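PDB 2A0J: PTS system, nitrogen regulatory IIA protein from Neisseria meningitidis, which probably takes part in phosphoryl transfer within the phosphoenolpyruvate-dependent phosphotransferase system, and is linked to nitrogen regulation. Local coordinates for residues 11-16 against 137-142; 20-25 against 87-92; 45-50 against 102-107; 81-86 against 96-101. All coordinates share one frame; numbering follows the deposited sequence.

How the interactions relate
All four interactions lie in one EIIA type 2 domain. Interactions 1, 3 and 4 reach its mixed four-stranded sheet, ordered 13-17, 77-83, 97-106, 63-70. Interaction 4 joins the two central strands. Interaction 1 lies at the edge strand 13-17, its centre about 12 Å from that of interaction 4, and V14 O and R82 N link the two. Interactions 2 and 4 touch through V87 and V97; their centres are about 9 Å apart. Interaction 3 lies farther along strand 97-106, its centre about 19 Å from that of interaction 4. Along the chain, interaction 2 crosses interactions 3 and 4. All three nest inside interaction 1, which brings helix 139-146 back to strand 13-17.

Interaction 1 (11-16 against 137-142); sequences SHIVLD and SSAEEV
S138, touched by L15 from across the contact, holds OE1 of E141 with two donors. S138 N donates to E141 OE1 at 2.6 Å, nearly along the C-O axis. S138 OG donates to the same oxygen at 2.9 Å, on its anti side and 33° out of the carboxylate plane. E141 N returns a bond to S138 OG at 3.2 Å. This is a capping box, with S138 as N-cap of helix 139-146.

The capped first turn meets strand 13-17 through apolar groups. I13 CG2, anti to the backbone N, lies 3.9 Å from A139 CB. I13 CD1 extends toward V142 CG1, a looser contact. L15 uses both methyls. Its CD1 lies 3.3 Å from S137 O, just ahead of the helix. Its CD2 meets V142 CG2 at 3.8 Å, and the two side chains slide past each other in opposite directions. V142 also touches F80 of strand 77-83.

No hydrogen bond joins the two segments. The capping-box bonds all lie within 137-142. Between these segments, contact is by apolar packing and by L15 CD1 against S137 O.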
loop_
_atom_site.group_PDB
_atom_site.type_symbol
_atom_site.label_atom_id
_atom_site.label_comp_id
_atom_site.label_asym_id
_atom_site.label_seq_id
_atom_site.Cartn_x
_atom_site.Cartn_y
_atom_site.Cartn_z
ATOM N N SER A 11 -5.185 11.962 -4.709
ATOM C CA SER A 11 -5.752 11.195 -5.817
ATOM C C SER A 11 -5.370 9.705 -5.738
ATOM O O SER A 11 -5.924 8.883 -6.464
ATOM C CB SER A 11 -5.262 11.763 -7.153
ATOM O OG SER A 11 -3.873 11.526 -7.313
ATOM N N HIS A 12 -4.416 9.371 -4.868
ATOM C CA HIS A 12 -3.966 7.984 -4.699
ATOM C C HIS A 12 -4.454 7.363 -3.385
ATOM O O HIS A 12 -3.915 6.353 -2.931
ATOM C CB HIS A 12 -2.435 7.905 -4.747
ATOM C CG HIS A 12 -1.854 8.142 -6.109
ATOM N ND1 HIS A 12 -0.496 8.206 -6.337
ATOM C CD2 HIS A 12 -2.446 8.335 -7.311
ATOM C CE1 HIS A 12 -0.278 8.432 -7.620
ATOM N NE2 HIS A 12 -1.445 8.515 -8.233
ATOM N N ILE A 13 -5.476 7.974 -2.790
ATOM C CA ILE A 13 -6.050 7.512 -1.532
ATOM C C ILE A 13 -7.525 7.152 -1.691
ATOM O O ILE A 13 -8.296 7.929 -2.243
ATOM C CB ILE A 13 -5.917 8.596 -0.456
ATOM C CG1 ILE A 13 -4.433 8.899 -0.226
ATOM C CG2 ILE A 13 -6.623 8.158 0.824
ATOM C CD1 ILE A 13 -4.181 10.069 0.687
ATOM N N VAL A 14 -7.900 5.963 -1.216
ATOM C CA VAL A 14 -9.283 5.472 -1.275
ATOM C C VAL A 14 -9.719 5.227 0.173
ATOM O O VAL A 14 -9.060 4.488 0.909
ATOM C CB VAL A 14 -9.386 4.142 -2.081
ATOM C CG1 VAL A 14 -10.834 3.671 -2.145
ATOM C CG2 VAL A 14 -8.845 4.338 -3.479
ATOM N N LEU A 15 -10.826 5.840 0.577
ATOM C CA LEU A 15 -11.308 5.731 1.952
ATOM C C LEU A 15 -12.351 4.666 2.270
ATOM O O LEU A 15 -12.452 4.232 3.418
ATOM C CB LEU A 15 -11.863 7.086 2.398
ATOM C CG LEU A 15 -10.941 8.300 2.283
ATOM C CD1 LEU A 15 -11.754 9.570 2.480
ATOM C CD2 LEU A 15 -9.814 8.200 3.300
ATOM N N ASP A 16 -13.130 4.243 1.274
ATOM C CA ASP A 16 -14.190 3.270 1.523
ATOM C C ASP A 16 -14.393 2.283 0.379
ATOM O O ASP A 16 -15.480 2.193 -0.189
ATOM C CB ASP A 16 -15.492 4.026 1.791
ATOM C CG ASP A 16 -16.577 3.144 2.371
ATOM O OD1 ASP A 16 -17.726 3.621 2.466
ATOM O OD2 ASP A 16 -16.286 1.985 2.737
ATOM N N SER A 137 -12.192 11.011 8.673
ATOM C CA SER A 137 -13.130 11.135 7.563
ATOM C C SER A 137 -12.548 11.546 6.210
ATOM O O SER A 137 -13.013 11.082 5.168
ATOM C CB SER A 137 -14.241 12.118 7.945
ATOM O OG SER A 137 -14.823 11.770 9.189
ATOM N N SER A 138 -11.541 12.412 6.221
ATOM C CA SER A 138 -10.944 12.882 4.975
ATOM C C SER A 138 -9.610 12.233 4.642
ATOM O O SER A 138 -8.935 11.675 5.516
ATOM C CB SER A 138 -10.749 14.403 5.019
ATOM O OG SER A 138 -9.699 14.763 5.901
ATOM N N ALA A 139 -9.243 12.325 3.367
ATOM C CA ALA A 139 -7.989 11.780 2.865
ATOM C C ALA A 139 -6.840 12.661 3.341
ATOM O O ALA A 139 -5.724 12.184 3.536
ATOM C CB ALA A 139 -8.016 11.721 1.340
ATOM N N GLU A 140 -7.120 13.951 3.523
ATOM C CA GLU A 140 -6.108 14.892 3.996
ATOM C C GLU A 140 -5.629 14.464 5.385
ATOM O O GLU A 140 -4.439 14.538 5.687
ATOM C CB GLU A 140 -6.658 16.331 4.043
ATOM C CG GLU A 140 -8.177 16.476 3.898
ATOM C CD GLU A 140 -8.671 16.405 2.453
ATOM O OE1 GLU A 140 -9.461 15.488 2.150
ATOM O OE2 GLU A 140 -8.276 17.271 1.627
ATOM N N GLU A 141 -6.556 14.017 6.230
ATOM C CA GLU A 141 -6.201 13.542 7.565
ATOM C C GLU A 141 -5.304 12.308 7.418
ATOM O O GLU A 141 -4.327 12.143 8.156
ATOM C CB GLU A 141 -7.459 13.174 8.361
ATOM C CG GLU A 141 -8.324 14.364 8.749
ATOM C CD GLU A 141 -9.720 13.960 9.188
ATOM O OE1 GLU A 141 -10.477 13.432 8.345
ATOM O OE2 GLU A 141 -10.064 14.169 10.372
ATOM N N VAL A 142 -5.639 11.439 6.464
ATOM C CA VAL A 142 -4.829 10.248 6.228
ATOM C C VAL A 142 -3.387 10.638 5.897
ATOM O O VAL A 142 -2.444 10.066 6.444
ATOM C CB VAL A 142 -5.396 9.403 5.074
ATOM C CG1 VAL A 142 -4.428 8.293 4.708
ATOM C CG2 VAL A 142 -6.737 8.817 5.486
#

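Interaction 2 (20-25 against 87-92); sequences GSKKRL and VGFDAP
K22 reaches over F89 and ends at the F89 carbonyl. Its CE lies 3.5 Å from the ring centroid, 8° off the normal, a CH-pi contact over the middle of one face. Its NZ is 4.2 Å from the same centroid and adds a cation-pi interaction. NZ also donates to F89 O at 2.9 Å, from above the carbonyl plane. The stronger salt-bridge partner of K22 NZ is E52 of helix 41-52; the bridge to D90 OD1, at 3.5 Å, is weak.

CG of K22 is anti to the backbone N (chi1 -170°), and the chain beyond it is fully extended. The K22 and F89 side chains cross at about a right angle. L25, one turn later, approaches F89 at the edge: its CD2 lies in the ring plane, 3.6 Å from F89 CE1. Nearer the helix start, V87 CG1 packs against the backbone of S21 and K22.

In the second shell, S21 caps the helix by accepting from R24 N at its OG, 3.1 Å away. F89 also touches V97 of strand 97-106, and S56 OG bonds to F89 O. In this EIIA type 2 fold, a lysine-phenylalanine cation-pi pair at a capped helix start thus joins helix 22-33 to the loop after strand 86-87.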
loop_
_atom_site.group_PDB
_atom_site.type_symbol
_atom_site.label_atom_id
_atom_site.label_comp_id
_atom_site.label_asym_id
_atom_site.label_seq_id
_atom_site.Cartn_x
_atom_site.Cartn_y
_atom_site.Cartn_z
ATOM N N GLY A 20 -13.947 -7.694 -2.116
ATOM C CA GLY A 20 -14.137 -9.021 -1.554
ATOM C C GLY A 20 -12.903 -9.897 -1.416
ATOM O O GLY A 20 -12.774 -10.633 -0.438
ATOM N N SER A 21 -11.991 -9.837 -2.379
ATOM C CA SER A 21 -10.799 -10.666 -2.296
ATOM C C SER A 21 -9.509 -9.872 -2.408
ATOM O O SER A 21 -9.509 -8.712 -2.832
ATOM C CB SER A 21 -10.825 -11.739 -3.379
ATOM O OG SER A 21 -10.801 -11.154 -4.668
ATOM N N LYS A 22 -8.416 -10.524 -2.015
ATOM C CA LYS A 22 -7.073 -9.952 -2.053
ATOM C C LYS A 22 -6.662 -9.795 -3.518
ATOM O O LYS A 22 -5.877 -8.918 -3.872
ATOM C CB LYS A 22 -6.110 -10.889 -1.322
ATOM C CG LYS A 22 -4.726 -10.330 -1.064
ATOM C CD LYS A 22 -3.893 -11.379 -0.353
ATOM C CE LYS A 22 -2.525 -10.865 0.019
ATOM N NZ LYS A 22 -1.747 -11.900 0.763
ATOM N N LYS A 23 -7.206 -10.666 -4.358
ATOM C CA LYS A 23 -6.949 -10.646 -5.793
ATOM C C LYS A 23 -7.607 -9.381 -6.343
ATOM O O LYS A 23 -7.023 -8.655 -7.155
ATOM C CB LYS A 23 -7.571 -11.892 -6.431
ATOM C CG LYS A 23 -7.635 -11.907 -7.945
ATOM C CD LYS A 23 -6.452 -12.643 -8.544
ATOM C CE LYS A 23 -6.617 -12.817 -10.047
ATOM N NZ LYS A 23 -7.835 -13.608 -10.386
ATOM N N ARG A 24 -8.821 -9.119 -5.868
ATOM C CA ARG A 24 -9.598 -7.957 -6.286
ATOM C C ARG A 24 -8.863 -6.689 -5.864
ATOM O O ARG A 24 -8.666 -5.771 -6.660
ATOM C CB ARG A 24 -10.981 -8.009 -5.630
ATOM C CG ARG A 24 -12.086 -7.266 -6.368
ATOM C CD ARG A 24 -11.775 -5.789 -6.535
ATOM N NE ARG A 24 -11.657 -5.424 -7.945
ATOM C CZ ARG A 24 -12.676 -5.384 -8.799
ATOM N NH1 ARG A 24 -13.903 -5.682 -8.389
ATOM N NH2 ARG A 24 -12.464 -5.056 -10.067
ATOM N N LEU A 25 -8.459 -6.653 -4.600
ATOM C CA LEU A 25 -7.736 -5.524 -4.044
ATOM C C LEU A 25 -6.485 -5.214 -4.886
ATOM O O LEU A 25 -6.176 -4.050 -5.168
ATOM C CB LEU A 25 -7.346 -5.858 -2.600
ATOM C CG LEU A 25 -6.685 -4.814 -1.697
ATOM C CD1 LEU A 25 -7.596 -3.614 -1.519
ATOM C CD2 LEU A 25 -6.386 -5.451 -0.347
ATOM N N VAL A 87 -10.286 -7.708 4.894
ATOM C CA VAL A 87 -10.013 -8.673 3.832
ATOM C C VAL A 87 -8.990 -9.710 4.268
ATOM O O VAL A 87 -7.962 -9.365 4.852
ATOM C CB VAL A 87 -9.490 -7.950 2.556
ATOM C CG1 VAL A 87 -8.823 -8.938 1.609
ATOM C CG2 VAL A 87 -10.639 -7.257 1.854
ATOM N N GLY A 88 -9.289 -10.981 3.998
ATOM C CA GLY A 88 -8.374 -12.061 4.348
ATOM C C GLY A 88 -7.096 -11.836 3.570
ATOM O O GLY A 88 -7.085 -11.948 2.348
ATOM N N PHE A 89 -6.022 -11.513 4.279
ATOM C CA PHE A 89 -4.743 -11.211 3.650
ATOM C C PHE A 89 -3.672 -12.264 3.896
ATOM O O PHE A 89 -2.509 -12.051 3.550
ATOM C CB PHE A 89 -4.228 -9.869 4.175
ATOM C CG PHE A 89 -3.620 -8.995 3.122
ATOM C CD1 PHE A 89 -4.428 -8.285 2.236
ATOM C CD2 PHE A 89 -2.233 -8.877 3.010
ATOM C CE1 PHE A 89 -3.861 -7.466 1.248
ATOM C CE2 PHE A 89 -1.653 -8.066 2.024
ATOM C CZ PHE A 89 -2.465 -7.360 1.144
ATOM N N ASP A 90 -4.050 -13.387 4.496
ATOM C CA ASP A 90 -3.088 -14.441 4.782
ATOM C C ASP A 90 -1.994 -13.869 5.688
ATOM O O ASP A 90 -0.855 -14.331 5.680
ATOM C CB ASP A 90 -2.481 -14.971 3.476
ATOM C CG ASP A 90 -3.545 -15.309 2.424
ATOM O OD1 ASP A 90 -3.997 -14.392 1.699
ATOM O OD2 ASP A 90 -3.945 -16.491 2.332
ATOM N N ALA A 91 -2.368 -12.859 6.473
ATOM C CA ALA A 91 -1.462 -12.178 7.397
ATOM C C ALA A 91 -0.750 -13.093 8.396
ATOM O O ALA A 91 -1.210 -14.201 8.683
ATOM C CB ALA A 91 -2.223 -11.098 8.149
ATOM N N PRO A 92 0.382 -12.621 8.954
ATOM C CA PRO A 92 1.207 -13.343 9.931
ATOM C C PRO A 92 0.524 -13.689 11.258
ATOM O O PRO A 92 0.977 -14.592 11.964
ATOM C CB PRO A 92 2.406 -12.410 10.133
ATOM C CG PRO A 92 2.493 -11.675 8.854
ATOM C CD PRO A 92 1.046 -11.365 8.559
#

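Interaction 3 (45-50 against 102-107); sequences FECLFA and ILLVPE
L48 meets I102 where helix 41-52 packs across the central sheet of this alpha/beta fold. The short axes of helix 45-50 and strand 102-106 run 103° apart and approach to 9.9 Å. The helix therefore lies nearly perpendicular to the strand, and a few side chains bridge the gap.

The L48 and I102 side chains also cross at about a right angle. Both methyls of L48 straddle one branch of the isoleucine: CD1 and CD2 each lie 3.8 Å from I102 CG2. That branch is anti to the backbone N. CG1 is anti to the carbonyl carbon (chi1 -47°), and the end of the chain leads away from the helix. L48 CD2 also comes within 4.5 Å of L104 CG. The leucine thus spans two residues that alternate with L103, whose side chain points away from the helix and touches H67 of strand 63-70.

The contact is buried and largely apolar, without a hydrogen bond between the segments. F26 and A29 of helix 22-33 also touch L48, so two helices share this part of the core. C47, which also touches H70, makes the second bridge. Its sulfur is anti to the backbone N, and C47 SG meets L104 CD2 at 3.8 Å.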
loop_
_atom_site.group_PDB
_atom_site.type_symbol
_atom_site.label_atom_id
_atom_site.label_comp_id
_atom_site.label_asym_id
_atom_site.label_seq_id
_atom_site.Cartn_x
_atom_site.Cartn_y
_atom_site.Cartn_z
ATOM N N PHE A 45 0.139 -5.092 -11.683
ATOM C CA PHE A 45 -0.456 -6.196 -10.949
ATOM C C PHE A 45 0.547 -7.338 -10.768
ATOM O O PHE A 45 0.778 -7.804 -9.654
ATOM C CB PHE A 45 -1.681 -6.722 -11.697
ATOM C CG PHE A 45 -2.325 -7.908 -11.039
ATOM C CD1 PHE A 45 -3.233 -7.737 -10.001
ATOM C CD2 PHE A 45 -2.000 -9.200 -11.434
ATOM C CE1 PHE A 45 -3.804 -8.837 -9.366
ATOM C CE2 PHE A 45 -2.566 -10.306 -10.805
ATOM C CZ PHE A 45 -3.468 -10.123 -9.770
ATOM N N GLU A 46 1.135 -7.792 -11.870
ATOM C CA GLU A 46 2.096 -8.884 -11.822
ATOM C C GLU A 46 3.269 -8.566 -10.906
ATOM O O GLU A 46 3.786 -9.427 -10.200
ATOM C CB GLU A 46 2.613 -9.191 -13.229
ATOM C CG GLU A 46 2.460 -10.654 -13.623
ATOM C CD GLU A 46 1.020 -11.135 -13.526
ATOM O OE1 GLU A 46 0.148 -10.552 -14.203
ATOM O OE2 GLU A 46 0.761 -12.095 -12.773
ATOM N N CYS A 47 3.687 -7.313 -10.926
ATOM C CA CYS A 47 4.797 -6.884 -10.113
ATOM C C CYS A 47 4.492 -7.023 -8.614
ATOM O O CYS A 47 5.324 -7.505 -7.846
ATOM C CB CYS A 47 5.142 -5.440 -10.470
ATOM S SG CYS A 47 6.648 -4.873 -9.734
ATOM N N LEU A 48 3.302 -6.605 -8.198
ATOM C CA LEU A 48 2.912 -6.703 -6.792
ATOM C C LEU A 48 2.685 -8.156 -6.373
ATOM O O LEU A 48 3.039 -8.552 -5.259
ATOM C CB LEU A 48 1.631 -5.905 -6.543
ATOM C CG LEU A 48 1.614 -4.449 -7.029
ATOM C CD1 LEU A 48 0.234 -3.859 -6.769
ATOM C CD2 LEU A 48 2.718 -3.628 -6.337
ATOM N N PHE A 49 2.099 -8.941 -7.279
ATOM C CA PHE A 49 1.794 -10.349 -7.035
ATOM C C PHE A 49 3.026 -11.257 -7.098
ATOM O O PHE A 49 3.048 -12.334 -6.498
ATOM C CB PHE A 49 0.736 -10.834 -8.036
ATOM C CG PHE A 49 -0.440 -11.544 -7.394
ATOM C CD1 PHE A 49 -1.196 -10.921 -6.399
ATOM C CD2 PHE A 49 -0.812 -12.824 -7.807
ATOM C CE1 PHE A 49 -2.304 -11.561 -5.827
ATOM C CE2 PHE A 49 -1.917 -13.469 -7.241
ATOM C CZ PHE A 49 -2.661 -12.833 -6.250
ATOM N N ALA A 50 4.051 -10.832 -7.827
ATOM C CA ALA A 50 5.267 -11.623 -7.925
ATOM C C ALA A 50 5.903 -11.667 -6.536
ATOM O O ALA A 50 6.570 -12.638 -6.163
ATOM C CB ALA A 50 6.227 -10.989 -8.932
ATOM N N ILE A 102 0.324 0.528 -0.678
ATOM C CA ILE A 102 1.045 -0.099 -1.789
ATOM C C ILE A 102 2.179 0.789 -2.263
ATOM O O ILE A 102 2.021 1.999 -2.363
ATOM C CB ILE A 102 0.135 -0.366 -3.011
ATOM C CG1 ILE A 102 -1.178 -1.019 -2.575
ATOM C CG2 ILE A 102 0.862 -1.258 -4.004
ATOM C CD1 ILE A 102 -2.216 -0.033 -2.037
ATOM N N LEU A 103 3.321 0.180 -2.557
ATOM C CA LEU A 103 4.484 0.921 -3.028
ATOM C C LEU A 103 5.150 0.272 -4.237
ATOM O O LEU A 103 5.474 -0.914 -4.207
ATOM C CB LEU A 103 5.526 1.047 -1.916
ATOM C CG LEU A 103 6.770 1.837 -2.339
ATOM C CD1 LEU A 103 6.378 3.286 -2.588
ATOM C CD2 LEU A 103 7.847 1.761 -1.277
ATOM N N LEU A 104 5.348 1.061 -5.293
ATOM C CA LEU A 104 6.018 0.599 -6.515
ATOM C C LEU A 104 7.327 1.395 -6.635
ATOM O O LEU A 104 7.308 2.624 -6.747
ATOM C CB LEU A 104 5.157 0.866 -7.747
ATOM C CG LEU A 104 4.688 -0.317 -8.589
ATOM C CD1 LEU A 104 4.180 0.240 -9.919
ATOM C CD2 LEU A 104 5.821 -1.320 -8.827
ATOM N N VAL A 105 8.461 0.703 -6.627
ATOM C CA VAL A 105 9.740 1.392 -6.699
ATOM C C VAL A 105 10.615 1.043 -7.898
ATOM O O VAL A 105 10.530 -0.054 -8.453
ATOM C CB VAL A 105 10.560 1.139 -5.406
ATOM C CG1 VAL A 105 9.791 1.652 -4.204
ATOM C CG2 VAL A 105 10.851 -0.354 -5.238
ATOM N N PRO A 106 11.448 1.995 -8.341
ATOM C CA PRO A 106 12.323 1.703 -9.481
ATOM C C PRO A 106 13.374 0.691 -9.025
ATOM O O PRO A 106 13.547 0.468 -7.826
ATOM C CB PRO A 106 12.928 3.072 -9.817
ATOM C CG PRO A 106 12.876 3.815 -8.511
ATOM C CD PRO A 106 11.528 3.416 -7.963
ATOM N N GLU A 107 14.067 0.067 -9.966
ATOM C CA GLU A 107 15.087 -0.900 -9.602
ATOM C C GLU A 107 16.448 -0.205 -9.591
ATOM O O GLU A 107 17.186 -0.280 -10.574
ATOM C CB GLU A 107 15.094 -2.053 -10.608
ATOM C CG GLU A 107 15.522 -3.390 -10.021
ATOM C CD GLU A 107 15.803 -4.434 -11.083
ATOM O OE1 GLU A 107 15.924 -5.625 -10.727
ATOM O OE2 GLU A 107 15.915 -4.066 -12.274
#

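Interaction 4 (81-86 against 96-101); sequences IRTREP and PVSLIF
I81 pairs with I100 in the antiparallel centre of the mixed sheet, between strands 77-83 and 97-106. It is a hydrogen-bonded pair: I81 N donates to I100 O at 2.7 Å, and I100 N to I81 O at 2.9 Å. Both donors lie in the carbonyl planes. The two isoleucine side chains share one face of the sheet, where L25 of helix 22-33 covers them.

R82 and L99 form the next, non-hydrogen-bonded pair, with side chains on the other face. They lie side by side and point the same way. R82 CG and L99 CD2 are 3.3 Å apart, close for two carbons. The R82 chain bends at chi2 and chi3. R82 NE bonds to L15 O of strand 13-17, NH1 to L133 O and NH2 to V136 O, at and just after the end of helix 127-135.

T83 N donates to S98 O at 3.1 Å, tilted 21° from the carbonyl plane. T83 OG1 sits between the backbone N and the carbonyl carbon (chi1 56°) and donates to E85 O at 2.9 Å. This bond spans the corner at R84 and E85. The CG2 methyl of T83 instead meets I100 CD1, and the two side chains cross at about a right angle.

A water bridges the segments: it donates to T83 O and is hydrogen-bonded to S98 OG at 2.6 Å. Past E85, P86 CA makes a CA-H...O contact with V97 O. The two proline rings then close the segment, with P86 CB 3.6 Å from P96 CG.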
loop_
_atom_site.group_PDB
_atom_site.type_symbol
_atom_site.label_atom_id
_atom_site.label_comp_id
_atom_site.label_asym_id
_atom_site.label_seq_id
_atom_site.Cartn_x
_atom_site.Cartn_y
_atom_site.Cartn_z
ATOM N N ILE A 81 -5.200 2.416 0.822
ATOM C CA ILE A 81 -6.576 1.928 0.762
ATOM C C ILE A 81 -7.166 1.534 2.111
ATOM O O ILE A 81 -6.545 0.804 2.883
ATOM C CB ILE A 81 -6.705 0.693 -0.142
ATOM C CG1 ILE A 81 -6.261 1.027 -1.564
ATOM C CG2 ILE A 81 -8.149 0.195 -0.117
ATOM C CD1 ILE A 81 -6.421 -0.135 -2.540
ATOM N N ARG A 82 -8.379 2.018 2.370
ATOM C CA ARG A 82 -9.121 1.712 3.594
ATOM C C ARG A 82 -10.344 0.935 3.111
ATOM O O ARG A 82 -11.197 1.478 2.402
ATOM C CB ARG A 82 -9.569 2.996 4.300
ATOM C CG ARG A 82 -9.261 3.047 5.794
ATOM C CD ARG A 82 -10.518 3.063 6.639
ATOM N NE ARG A 82 -11.410 4.163 6.269
ATOM C CZ ARG A 82 -11.329 5.400 6.742
ATOM N NH1 ARG A 82 -10.397 5.727 7.620
ATOM N NH2 ARG A 82 -12.188 6.313 6.333
ATOM N N THR A 83 -10.411 -0.341 3.480
ATOM C CA THR A 83 -11.505 -1.209 3.064
ATOM C C THR A 83 -12.775 -1.017 3.900
ATOM O O THR A 83 -12.711 -0.700 5.085
ATOM C CB THR A 83 -11.060 -2.697 3.118
ATOM O OG1 THR A 83 -10.578 -3.013 4.434
ATOM C CG2 THR A 83 -9.936 -2.958 2.099
ATOM N N ARG A 84 -13.932 -1.190 3.268
ATOM C CA ARG A 84 -15.201 -1.049 3.972
ATOM C C ARG A 84 -15.313 -2.195 4.972
ATOM O O ARG A 84 -15.834 -2.030 6.076
ATOM C CB ARG A 84 -16.370 -1.108 2.989
ATOM C CG ARG A 84 -17.720 -0.842 3.634
ATOM C CD ARG A 84 -18.835 -0.849 2.601
ATOM N NE ARG A 84 -18.523 0.034 1.484
ATOM C CZ ARG A 84 -19.322 0.238 0.444
ATOM N NH1 ARG A 84 -20.493 -0.380 0.377
ATOM N NH2 ARG A 84 -18.946 1.056 -0.529
ATOM N N GLU A 85 -14.807 -3.355 4.563
ATOM C CA GLU A 85 -14.814 -4.557 5.386
ATOM C C GLU A 85 -13.411 -5.162 5.364
ATOM O O GLU A 85 -12.683 -5.010 4.392
ATOM C CB GLU A 85 -15.816 -5.571 4.825
ATOM C CG GLU A 85 -16.937 -5.970 5.773
ATOM C CD GLU A 85 -17.940 -4.861 6.008
ATOM O OE1 GLU A 85 -17.578 -3.846 6.633
ATOM O OE2 GLU A 85 -19.097 -5.006 5.560
ATOM N N PRO A 86 -13.005 -5.839 6.448
ATOM C CA PRO A 86 -11.663 -6.439 6.459
ATOM C C PRO A 86 -11.514 -7.496 5.352
ATOM O O PRO A 86 -12.495 -8.102 4.917
ATOM C CB PRO A 86 -11.564 -7.033 7.864
ATOM C CG PRO A 86 -12.425 -6.073 8.691
ATOM C CD PRO A 86 -13.623 -5.880 7.790
ATOM N N PRO A 96 -7.623 -10.458 9.395
ATOM C CA PRO A 96 -7.799 -9.810 8.090
ATOM C C PRO A 96 -7.287 -8.363 8.136
ATOM O O PRO A 96 -7.010 -7.844 9.217
ATOM C CB PRO A 96 -9.303 -9.909 7.863
ATOM C CG PRO A 96 -9.848 -9.822 9.257
ATOM C CD PRO A 96 -8.925 -10.721 10.032
ATOM N N VAL A 97 -7.156 -7.717 6.975
ATOM C CA VAL A 97 -6.639 -6.345 6.929
ATOM C C VAL A 97 -7.594 -5.291 6.364
ATOM O O VAL A 97 -8.377 -5.564 5.446
ATOM C CB VAL A 97 -5.324 -6.280 6.113
ATOM C CG1 VAL A 97 -4.392 -7.404 6.542
ATOM C CG2 VAL A 97 -5.628 -6.354 4.632
ATOM N N SER A 98 -7.508 -4.077 6.904
ATOM C CA SER A 98 -8.366 -2.980 6.452
ATOM C C SER A 98 -7.558 -1.761 6.020
ATOM O O SER A 98 -8.096 -0.816 5.441
ATOM C CB SER A 98 -9.348 -2.575 7.559
ATOM O OG SER A 98 -10.344 -3.569 7.760
ATOM N N LEU A 99 -6.265 -1.784 6.314
ATOM C CA LEU A 99 -5.386 -0.682 5.949
ATOM C C LEU A 99 -4.271 -1.177 5.032
ATOM O O LEU A 99 -3.385 -1.917 5.456
ATOM C CB LEU A 99 -4.818 -0.039 7.213
ATOM C CG LEU A 99 -5.914 0.500 8.141
ATOM C CD1 LEU A 99 -5.300 1.321 9.264
ATOM C CD2 LEU A 99 -6.887 1.349 7.341
ATOM N N ILE A 100 -4.323 -0.763 3.770
ATOM C CA ILE A 100 -3.332 -1.199 2.790
ATOM C C ILE A 100 -2.516 -0.073 2.138
ATOM O O ILE A 100 -3.072 0.830 1.510
ATOM C CB ILE A 100 -4.006 -2.036 1.641
ATOM C CG1 ILE A 100 -4.882 -3.152 2.226
ATOM C CG2 ILE A 100 -2.938 -2.658 0.741
ATOM C CD1 ILE A 100 -6.255 -2.702 2.682
ATOM N N PHE A 101 -1.195 -0.131 2.293
ATOM C CA PHE A 101 -0.312 0.851 1.669
ATOM C C PHE A 101 0.506 0.129 0.582
ATOM O O PHE A 101 1.274 -0.787 0.880
ATOM C CB PHE A 101 0.621 1.492 2.711
ATOM C CG PHE A 101 1.368 2.696 2.193
ATOM C CD1 PHE A 101 2.371 2.555 1.232
ATOM C CD2 PHE A 101 1.031 3.976 2.622
ATOM C CE1 PHE A 101 3.025 3.672 0.702
ATOM C CE2 PHE A 101 1.679 5.105 2.098
ATOM C CZ PHE A 101 2.675 4.950 1.137
HETATM O O HOH W 1 -12.631 -2.528 7.162
#